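Local coordinates for protein sulfide-quinone reductase (Aquifex aeolicus, PDB 3HYW) that oxidises hydrogen sulfide with the help of a quinone, using one bound FAD per subunit, and releases the sulfur as polysulfur, at residues G256-V259 / V260-A263; P284-K287 / N288-G291; S80-D84 / A85-T89; M315-E318 / Q319-M322. One frame throughout, in Å; residues are numbered along the deposited sequence.

Contact 1: residues G256-V259 / V260-A263; sequences GPEV and VASA. With SO4 (sulfate ion), chain N.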
loop_
_atom_site.group_PDB
_atom_site.type_symbol
_atom_site.label_atom_id
_atom_site.label_comp_id
_atom_site.label_asym_id
_atom_site.label_seq_id
_atom_site.Cartn_x
_atom_site.Cartn_y
_atom_site.Cartn_z
ATOM N N GLY A 256 17.877 -25.968 19.896
ATOM C CA GLY A 256 19.155 -26.039 20.580
ATOM C C GLY A 256 19.789 -27.409 20.406
ATOM O O GLY A 256 19.132 -28.356 19.968
ATOM N N PRO A 257 21.075 -27.525 20.768
ATOM C CA PRO A 257 21.829 -28.750 20.564
ATOM C C PRO A 257 21.685 -29.719 21.731
ATOM O O PRO A 257 21.136 -29.366 22.785
ATOM C CB PRO A 257 23.264 -28.240 20.476
ATOM C CG PRO A 257 23.289 -27.094 21.443
ATOM C CD PRO A 257 21.898 -26.481 21.406
ATOM N N GLU A 258 22.191 -30.930 21.538
ATOM C CA GLU A 258 22.164 -31.953 22.569
ATOM C C GLU A 258 23.080 -31.632 23.744
ATOM O O GLU A 258 22.796 -32.021 24.872
ATOM C CB GLU A 258 22.494 -33.321 21.971
ATOM C CG GLU A 258 21.429 -33.808 21.003
ATOM C CD GLU A 258 20.066 -33.945 21.664
ATOM O OE1 GLU A 258 19.920 -34.839 22.522
ATOM O OE2 GLU A 258 19.145 -33.164 21.322
ATOM N N VAL A 259 24.166 -30.909 23.481
ATOM C CA VAL A 259 25.074 -30.477 24.551
ATOM C C VAL A 259 24.343 -29.591 25.573
ATOM O O VAL A 259 24.582 -29.698 26.778
ATOM C CB VAL A 259 26.366 -29.787 23.998
ATOM C CG1 VAL A 259 26.045 -28.516 23.240
ATOM C CG2 VAL A 259 27.355 -29.503 25.121
ATOM N N VAL A 260 23.445 -28.735 25.090
ATOM C CA VAL A 260 22.629 -27.913 25.981
ATOM C C VAL A 260 21.615 -28.789 26.734
ATOM O O VAL A 260 21.505 -28.700 27.956
ATOM C CB VAL A 260 21.952 -26.738 25.241
ATOM C CG1 VAL A 260 20.975 -26.014 26.148
ATOM C CG2 VAL A 260 23.004 -25.749 24.771
ATOM N N ALA A 261 20.899 -29.638 25.993
ATOM C CA ALA A 261 19.958 -30.606 26.578
ATOM C C ALA A 261 20.585 -31.450 27.697
ATOM O O ALA A 261 19.912 -31.813 28.657
ATOM C CB ALA A 261 19.376 -31.503 25.489
ATOM N N SER A 262 21.879 -31.737 27.576
ATOM C CA SER A 262 22.596 -32.543 28.564
ATOM C C SER A 262 22.717 -31.887 29.951
ATOM O O SER A 262 22.901 -32.579 30.949
ATOM C CB SER A 262 23.978 -32.932 28.034
ATOM O OG SER A 262 24.864 -31.826 28.050
ATOM N N ALA A 263 22.595 -30.563 30.007
ATOM C CA ALA A 263 22.721 -29.818 31.269
ATOM C C ALA A 263 21.431 -29.804 32.109
ATOM O O ALA A 263 21.414 -29.295 33.234
ATOM C CB ALA A 263 23.206 -28.387 30.993
HETATM S S SO4 N . 25.072 -31.315 19.260
HETATM O O1 SO4 N . 25.528 -32.557 18.660
HETATM O O2 SO4 N . 23.627 -31.237 19.055
HETATM O O3 SO4 N . 25.391 -31.288 20.684
HETATM O O4 SO4 N . 25.736 -30.203 18.585
#
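The one-turn helix 258-261 starts at Pro257, which holds the N-cap position and touches Val260 and Ala261 one turn on. Its carbonyl accepts the first helical bond: Ala261 N lies 3.2 Å from Pro257 O, with an N-H...O angle of 174°. Val260 N is a second, weak donor to the same oxygen. The next bond, Ser262 N to Glu258 O, is shorter at 2.9 Å but more bent, at 137°. On the apolar side, the Pro257 ring lies obliquely across the Val260 side chain, with CG and CD both 3.6 Å from Val260 CG2. That methyl stands beside its own backbone N (CG1 takes the anti place, chi1 173°), on the side from which the ring approaches. At the other end, Ser262 OG bonds back to Val259 O, although the refined 2.5 Å is very short and its exact value doubtful; OG also accepts from Ile81 N of strand 78-82. A sulfate ion, probably from the crystallisation liquor, sits at the helix start, where Glu258 N reaches its O2 (2.9 Å) and Val259 N its O3 (3.1 Å). Lys77 and Lys108 also bond to it, whereas the Glu258 carboxylate pairs with Lys273. The Val259 side chain touches the FAD. Two backbone N-H groups at a helix start, together with two lysines, are consistent with a site that favours an anion.

Contact 2: residues P284-K287 / N288-G291; sequences PTYK and NIFG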
loop_
_atom_site.group_PDB
_atom_site.type_symbol
_atom_site.label_atom_id
_atom_site.label_comp_id
_atom_site.label_asym_id
_atom_site.label_seq_id
_atom_site.Cartn_x
_atom_site.Cartn_y
_atom_site.Cartn_z
ATOM N N PRO A 284 19.502 -18.400 34.914
ATOM C CA PRO A 284 18.937 -18.078 36.225
ATOM C C PRO A 284 19.367 -18.997 37.368
ATOM O O PRO A 284 19.421 -18.552 38.517
ATOM C CB PRO A 284 17.425 -18.207 35.994
ATOM C CG PRO A 284 17.256 -17.986 34.528
ATOM C CD PRO A 284 18.442 -18.671 33.926
ATOM N N THR A 285 19.648 -20.265 37.063
ATOM C CA THR A 285 19.948 -21.264 38.097
ATOM C C THR A 285 21.453 -21.387 38.336
ATOM O O THR A 285 21.916 -21.349 39.478
ATOM C CB THR A 285 19.347 -22.652 37.743
ATOM O OG1 THR A 285 17.937 -22.527 37.530
ATOM C CG2 THR A 285 19.587 -23.662 38.860
ATOM N N TYR A 286 22.208 -21.545 37.254
ATOM C CA TYR A 286 23.661 -21.627 37.327
ATOM C C TYR A 286 24.239 -20.300 36.852
ATOM O O TYR A 286 24.321 -20.028 35.653
ATOM C CB TYR A 286 24.188 -22.811 36.507
ATOM C CG TYR A 286 23.652 -24.158 36.963
ATOM C CD1 TYR A 286 22.577 -24.761 36.311
ATOM C CD2 TYR A 286 24.222 -24.829 38.054
ATOM C CE1 TYR A 286 22.074 -26.002 36.729
ATOM C CE2 TYR A 286 23.732 -26.062 38.476
ATOM C CZ TYR A 286 22.657 -26.641 37.808
ATOM O OH TYR A 286 22.175 -27.863 38.225
ATOM N N LYS A 287 24.623 -19.474 37.819
ATOM C CA LYS A 287 24.983 -18.079 37.569
ATOM C C LYS A 287 26.305 -17.910 36.812
ATOM O O LYS A 287 26.606 -16.821 36.320
ATOM C CB LYS A 287 24.996 -17.294 38.887
ATOM C CG LYS A 287 23.613 -17.199 39.540
ATOM C CD LYS A 287 23.533 -16.042 40.540
ATOM C CE LYS A 287 22.085 -15.726 40.913
ATOM N NZ LYS A 287 21.220 -15.461 39.715
ATOM N N ASN A 288 27.073 -18.997 36.709
ATOM C CA ASN A 288 28.330 -18.996 35.960
ATOM C C ASN A 288 28.182 -19.529 34.527
ATOM O O ASN A 288 29.178 -19.715 33.821
ATOM C CB ASN A 288 29.431 -19.745 36.732
ATOM C CG ASN A 288 29.163 -21.241 36.860
ATOM O OD1 ASN A 288 28.021 -21.679 36.905
ATOM N ND2 ASN A 288 30.233 -22.027 36.936
ATOM N N ILE A 289 26.939 -19.766 34.110
ATOM C CA ILE A 289 26.635 -20.156 32.728
ATOM C C ILE A 289 25.936 -19.006 32.007
ATOM O O ILE A 289 24.974 -18.432 32.516
ATOM C CB ILE A 289 25.769 -21.446 32.642
ATOM C CG1 ILE A 289 26.516 -22.647 33.245
ATOM C CG2 ILE A 289 25.370 -21.735 31.189
ATOM C CD1 ILE A 289 25.716 -23.945 33.269
ATOM N N PHE A 290 26.451 -18.675 30.825
ATOM C CA PHE A 290 25.915 -17.606 30.004
ATOM C C PHE A 290 25.631 -18.170 28.608
ATOM O O PHE A 290 26.267 -19.132 28.172
ATOM C CB PHE A 290 26.911 -16.432 29.925
ATOM C CG PHE A 290 27.170 -15.758 31.251
ATOM C CD1 PHE A 290 28.091 -16.287 32.150
ATOM C CD2 PHE A 290 26.497 -14.594 31.599
ATOM C CE1 PHE A 290 28.322 -15.675 33.378
ATOM C CE2 PHE A 290 26.730 -13.967 32.821
ATOM C CZ PHE A 290 27.638 -14.507 33.710
ATOM N N GLY A 291 24.651 -17.591 27.924
ATOM C CA GLY A 291 24.366 -17.972 26.542
ATOM C C GLY A 291 24.542 -16.767 25.639
ATOM O O GLY A 291 24.156 -15.652 26.000
#
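Tyr286 meets Ile289 across a tight turn through its CB, and the side chain can be traced outward from that contact. This CB packs against the end of the isoleucine, 3.8 Å from Ile289 CD1 and 4.0 Å from Ile289 CG1. From there CG lies beside the backbone N (chi1 -60°), a torsion that carries the ring away from the turn. One ring face is overlaid by Thr285 CG2, 4.0 Å above the plane and offset toward the rim. At the tip, OH is hydrogen-bonded to Asp84 of the neighbouring hairpin. The backbone beneath is a type I beta turn from Tyr286 to Ile289, closed by Ile289 N donating to Tyr286 O over 3.1 Å. The N-H points well at the oxygen (159°), but the donor stands 50° out of the carbonyl plane. This turn leads into strand 289-291, an outer strand of the five-stranded parallel sheet of the FAD-binding Rossmann-type fold, paired there with strand 100-103. Asn288, at the last corner before the strand, directs its ND2 to Asn86 OD1 and the backbone oxygen of Asp99. Beyond it the Phe290 ring comes back toward the turn, placing CE1 and CZ each 3.6 Å from Lys287 O, an oxygen that also accepts from Gln282 NE2. The same ring packs on Val324, Asn327 and Ile328 of helix 314-332.

Contact 3: residues S80-D84 / A85-T89; sequences SIDPD and ANTVT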
loop_
_atom_site.group_PDB
_atom_site.type_symbol
_atom_site.label_atom_id
_atom_site.label_comp_id
_atom_site.label_asym_id
_atom_site.label_seq_id
_atom_site.Cartn_x
_atom_site.Cartn_y
_atom_site.Cartn_z
ATOM N N SER A 80 28.704 -32.953 26.219
ATOM C CA SER A 80 27.833 -32.713 27.362
ATOM C C SER A 80 28.363 -31.652 28.314
ATOM O O SER A 80 29.541 -31.290 28.277
ATOM C CB SER A 80 27.512 -34.023 28.108
ATOM O OG SER A 80 28.646 -34.555 28.753
ATOM N N ILE A 81 27.463 -31.152 29.153
ATOM C CA ILE A 81 27.779 -30.169 30.176
ATOM C C ILE A 81 27.239 -30.690 31.501
ATOM O O ILE A 81 26.060 -31.047 31.602
ATOM C CB ILE A 81 27.123 -28.794 29.869
ATOM C CG1 ILE A 81 27.655 -28.206 28.555
ATOM C CG2 ILE A 81 27.324 -27.816 31.032
ATOM C CD1 ILE A 81 26.786 -27.098 27.967
ATOM N N ASP A 82 28.103 -30.753 32.508
ATOM C CA ASP A 82 27.668 -31.014 33.878
ATOM C C ASP A 82 27.790 -29.704 34.662
ATOM O O ASP A 82 28.889 -29.330 35.087
ATOM C CB ASP A 82 28.486 -32.146 34.521
ATOM C CG ASP A 82 28.006 -32.508 35.927
ATOM O OD1 ASP A 82 27.288 -31.704 36.557
ATOM O OD2 ASP A 82 28.368 -33.604 36.418
ATOM N N PRO A 83 26.658 -29.001 34.850
ATOM C CA PRO A 83 26.663 -27.672 35.469
ATOM C C PRO A 83 26.885 -27.708 36.980
ATOM O O PRO A 83 27.259 -26.693 37.565
ATOM C CB PRO A 83 25.270 -27.131 35.149
ATOM C CG PRO A 83 24.422 -28.331 35.021
ATOM C CD PRO A 83 25.295 -29.437 34.493
ATOM N N ASP A 84 26.640 -28.863 37.598
ATOM C CA ASP A 84 26.871 -29.055 39.025
ATOM C C ASP A 84 28.352 -29.275 39.305
ATOM O O ASP A 84 28.865 -28.844 40.336
ATOM C CB ASP A 84 26.058 -30.244 39.550
ATOM C CG ASP A 84 24.563 -30.060 39.353
ATOM O OD1 ASP A 84 24.013 -29.067 39.871
ATOM O OD2 ASP A 84 23.935 -30.914 38.685
ATOM N N ALA A 85 29.024 -29.949 38.376
ATOM C CA ALA A 85 30.451 -30.232 38.492
ATOM C C ALA A 85 31.291 -29.164 37.801
ATOM O O ALA A 85 32.518 -29.195 37.878
ATOM C CB ALA A 85 30.763 -31.600 37.908
ATOM N N ASN A 86 30.622 -28.224 37.131
ATOM C CA ASN A 86 31.282 -27.194 36.311
ATOM C C ASN A 86 32.227 -27.789 35.270
ATOM O O ASN A 86 33.387 -27.382 35.157
ATOM C CB ASN A 86 32.026 -26.166 37.178
ATOM C CG ASN A 86 31.112 -25.425 38.125
ATOM O OD1 ASN A 86 30.128 -24.816 37.712
ATOM N ND2 ASN A 86 31.435 -25.474 39.412
ATOM N N THR A 87 31.727 -28.756 34.506
ATOM C CA THR A 87 32.543 -29.415 33.490
ATOM C C THR A 87 31.870 -29.489 32.125
ATOM O O THR A 87 30.644 -29.488 32.016
ATOM C CB THR A 87 32.928 -30.846 33.892
ATOM O OG1 THR A 87 31.739 -31.605 34.119
ATOM C CG2 THR A 87 33.809 -30.859 35.141
ATOM N N VAL A 88 32.704 -29.556 31.093
ATOM C CA VAL A 88 32.277 -29.853 29.733
ATOM C C VAL A 88 33.045 -31.092 29.276
ATOM O O VAL A 88 34.247 -31.223 29.537
ATOM C CB VAL A 88 32.561 -28.667 28.768
ATOM C CG1 VAL A 88 32.015 -28.950 27.362
ATOM C CG2 VAL A 88 31.952 -27.384 29.304
ATOM N N THR A 89 32.347 -32.000 28.603
ATOM C CA THR A 89 32.979 -33.185 28.044
ATOM C C THR A 89 32.872 -33.150 26.528
ATOM O O THR A 89 31.802 -32.886 25.985
ATOM C CB THR A 89 32.346 -34.486 28.590
ATOM O OG1 THR A 89 32.118 -34.353 29.998
ATOM C CG2 THR A 89 33.249 -35.691 28.327
#
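Backbone hydrogen bonds pair Ser80 with Thr89 and Asp82 with Thr87. Both are antiparallel hydrogen-bonded pairs: Thr89 N reaches Ser80 O at 2.9 Å, and Thr87 N reaches Asp82 O at 3.0 Å, each with an N-H...O angle of 170°. Between them Ile81 and Val88 form a non-hydrogen-bonded pair, where CA-H...O contacts run from Val88 CA to Ser80 O (3.4 Å) and from Ile81 CA to Thr87 O. This is the hairpin of strands 78-82 and 87-90, and its turn ends in a G1 beta bulge: Asn86, with a positive phi of 54°, and Thr87 both face Asp82. Side-chain polar contacts tighten the turn. Asp82 CG is swung anti to its backbone N (chi1 -177°), bringing OD1 within 3.1 Å of Ala85 N, which meets it from above the carboxylate plane; Asp84 N adds a weak bond to the same oxygen. The Ala85 methyl lies by this carboxylate, its CB 3.5 Å from Asp82 OD2. Apolar contact is lighter: on the other sheet face Ile81 CG1 and Val88 CG2 stand 4.4 Å apart, both residues packing on Ile8 and Leu101 of the parallel sheet.

Contact 4: residues M315-E318 / Q319-M322; sequences MMIE and QMAM. With DCQ (2-decyl-5,6-dimethoxy-3-methylcyclohexa-2,5-diene-1,4-dione), chain H.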
loop_
_atom_site.group_PDB
_atom_site.type_symbol
_atom_site.label_atom_id
_atom_site.label_comp_id
_atom_site.label_asym_id
_atom_site.label_seq_id
_atom_site.Cartn_x
_atom_site.Cartn_y
_atom_site.Cartn_z
ATOM N N MET A 315 24.447 -7.922 14.987
ATOM C CA MET A 315 24.568 -6.826 15.951
ATOM C C MET A 315 24.017 -7.171 17.342
ATOM O O MET A 315 24.631 -6.825 18.352
ATOM C CB MET A 315 23.939 -5.540 15.412
ATOM C CG MET A 315 23.818 -4.445 16.459
ATOM S SD MET A 315 23.149 -2.914 15.793
ATOM C CE MET A 315 24.661 -2.079 15.386
ATOM N N MET A 316 22.871 -7.852 17.389
ATOM C CA MET A 316 22.291 -8.307 18.659
ATOM C C MET A 316 23.256 -9.207 19.421
ATOM O O MET A 316 23.408 -9.076 20.634
ATOM C CB MET A 316 21.002 -9.085 18.416
ATOM C CG MET A 316 19.879 -8.265 17.785
ATOM S SD MET A 316 18.511 -9.296 17.228
ATOM C CE MET A 316 17.860 -9.868 18.796
ATOM N N ILE A 317 23.887 -10.120 18.686
ATOM C CA ILE A 317 24.804 -11.110 19.233
ATOM C C ILE A 317 26.121 -10.495 19.715
ATOM O O ILE A 317 26.659 -10.907 20.745
ATOM C CB ILE A 317 25.073 -12.227 18.197
ATOM C CG1 ILE A 317 23.781 -12.996 17.921
ATOM C CG2 ILE A 317 26.183 -13.186 18.684
ATOM C CD1 ILE A 317 23.858 -13.913 16.747
ATOM N N GLU A 318 26.645 -9.526 18.967
ATOM C CA GLU A 318 27.821 -8.773 19.399
ATOM C C GLU A 318 27.542 -8.042 20.712
ATOM O O GLU A 318 28.407 -7.969 21.586
ATOM C CB GLU A 318 28.245 -7.756 18.330
ATOM C CG GLU A 318 28.871 -8.369 17.073
ATOM C CD GLU A 318 29.300 -7.308 16.073
ATOM O OE1 GLU A 318 29.755 -6.222 16.493
ATOM O OE2 GLU A 318 29.172 -7.550 14.857
ATOM N N GLN A 319 26.335 -7.491 20.829
ATOM C CA GLN A 319 25.883 -6.846 22.061
ATOM C C GLN A 319 25.711 -7.837 23.223
ATOM O O GLN A 319 26.083 -7.516 24.349
ATOM C CB GLN A 319 24.588 -6.076 21.808
ATOM C CG GLN A 319 24.777 -4.920 20.825
ATOM C CD GLN A 319 23.483 -4.257 20.437
ATOM O OE1 GLN A 319 22.407 -4.763 20.739
ATOM N NE2 GLN A 319 23.574 -3.113 19.759
ATOM N N MET A 320 25.144 -9.021 22.947
ATOM C CA MET A 320 25.102 -10.128 23.923
ATOM C C MET A 320 26.502 -10.454 24.402
ATOM O O MET A 320 26.729 -10.604 25.593
ATOM C CB MET A 320 24.536 -11.403 23.302
ATOM C CG MET A 320 23.061 -11.381 22.996
ATOM S SD MET A 320 22.654 -12.819 22.006
ATOM C CE MET A 320 20.996 -12.415 21.470
ATOM N N ALA A 321 27.422 -10.584 23.452
ATOM C CA ALA A 321 28.821 -10.899 23.737
ATOM C C ALA A 321 29.504 -9.861 24.619
ATOM O O ALA A 321 30.225 -10.233 25.549
ATOM C CB ALA A 321 29.600 -11.085 22.435
ATOM N N MET A 322 29.287 -8.575 24.332
ATOM C CA MET A 322 29.848 -7.487 25.155
ATOM C C MET A 322 29.304 -7.544 26.578
ATOM O O MET A 322 30.062 -7.434 27.547
ATOM C CB MET A 322 29.524 -6.103 24.581
ATOM C CG MET A 322 30.132 -5.771 23.245
ATOM S SD MET A 322 29.553 -4.138 22.714
ATOM C CE MET A 322 29.427 -4.407 20.940
HETATM O O2 DCQ H . 26.434 -6.672 13.294
HETATM C C2 DCQ H . 26.383 -5.647 12.401
HETATM C C3 DCQ H . 25.755 -5.842 11.177
HETATM O O3 DCQ H . 25.172 -7.053 10.885
HETATM C C3M DCQ H . 25.892 -8.135 10.293
HETATM C C4 DCQ H . 25.701 -4.803 10.259
HETATM O O4 DCQ H . 25.074 -4.993 9.052
HETATM C C4M DCQ H . 25.819 -5.172 7.848
HETATM C C5 DCQ H . 26.277 -3.574 10.565
HETATM O O5 DCQ H . 26.218 -2.562 9.654
HETATM C C1 DCQ H . 26.964 -4.420 12.711
HETATM C C1M DCQ H . 27.642 -4.240 14.049
HETATM C C6 DCQ H . 26.916 -3.377 11.786
HETATM C C7 DCQ H . 27.539 -2.028 12.103
HETATM C C8 DCQ H . 28.839 -1.812 11.335
HETATM C C9 DCQ H . 29.879 -1.115 12.204
HETATM C C10 DCQ H . 30.301 0.224 11.608
HETATM C C11 DCQ H . 31.744 0.171 11.121
HETATM C C12 DCQ H . 32.541 1.371 11.615
HETATM C C13 DCQ H . 32.778 2.375 10.489
HETATM C C14 DCQ H . 33.900 3.348 10.835
HETATM C C15 DCQ H . 34.000 4.477 9.815
HETATM C C16 DCQ H . 35.399 5.055 9.793
#
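Met315 touches Gln319 one turn on, and on its other side meets the bound decylubiquinone. Its backbone N is 2.9 Å from quinone O2, and its CE is 3.9 Å from the ring methyl C1M. Glu318 comes to the same carbonyl oxygen from the next turn position, OE2 lying 3.3 Å from O2 and its carboxylate also against C1M. Behind this first shell, Gln319 runs back along the helix, its NE2 packed 3.6 Å from Met315 CG and hydrogen-bonded to Ser344. Met315 CG is anti to its own N (chi1 170°), which extends the chain past the glutamine amide before it bends at the sulfur. These residues belong to the N-terminal turns of helix 314-332, and regular i to i+4 bonds hold the backbone; Gln319 N to Met315 O spans 3.1 Å and Ala321 N to Ile317 O 2.8 Å, both at 159°. Different sides of the helix thus meet different bound molecules: Met315 and Glu318 the quinone, Ile317 the FAD cofactor. Farther along, Met320 SD stands 4.2 Å from Ile317 CG1, and Met322 folds its CG back over Glu318 O. Other helices close in around it: Ala321 packs on Ala16, Thr17 and Asn20 of helix 12-24, while Glu318 is flanked by Phe389 and by Phe385 and Glu403, which also line the quinone pocket.

Overall arrangement
From the N terminus the chain first meets contact 3, a hairpin closing on itself within 80-89, then contact 1 at helix 258-261, contact 2 at the turn into strand 289-291, and contact 4 in helix 314-332. All four are in series; none nests within or crosses another. In space the first three cluster. Contact 3 touches both of the others, its centre about 11 Å from that of contact 1 and 12 Å from that of contact 2, tying the antiparallel hairpin to a short helix and to the edge of the parallel sheet. Contact 4 is separated from contacts 1 and 3 by about 13 and 16 Å between nearest atoms, but comes close to contact 2 without touching.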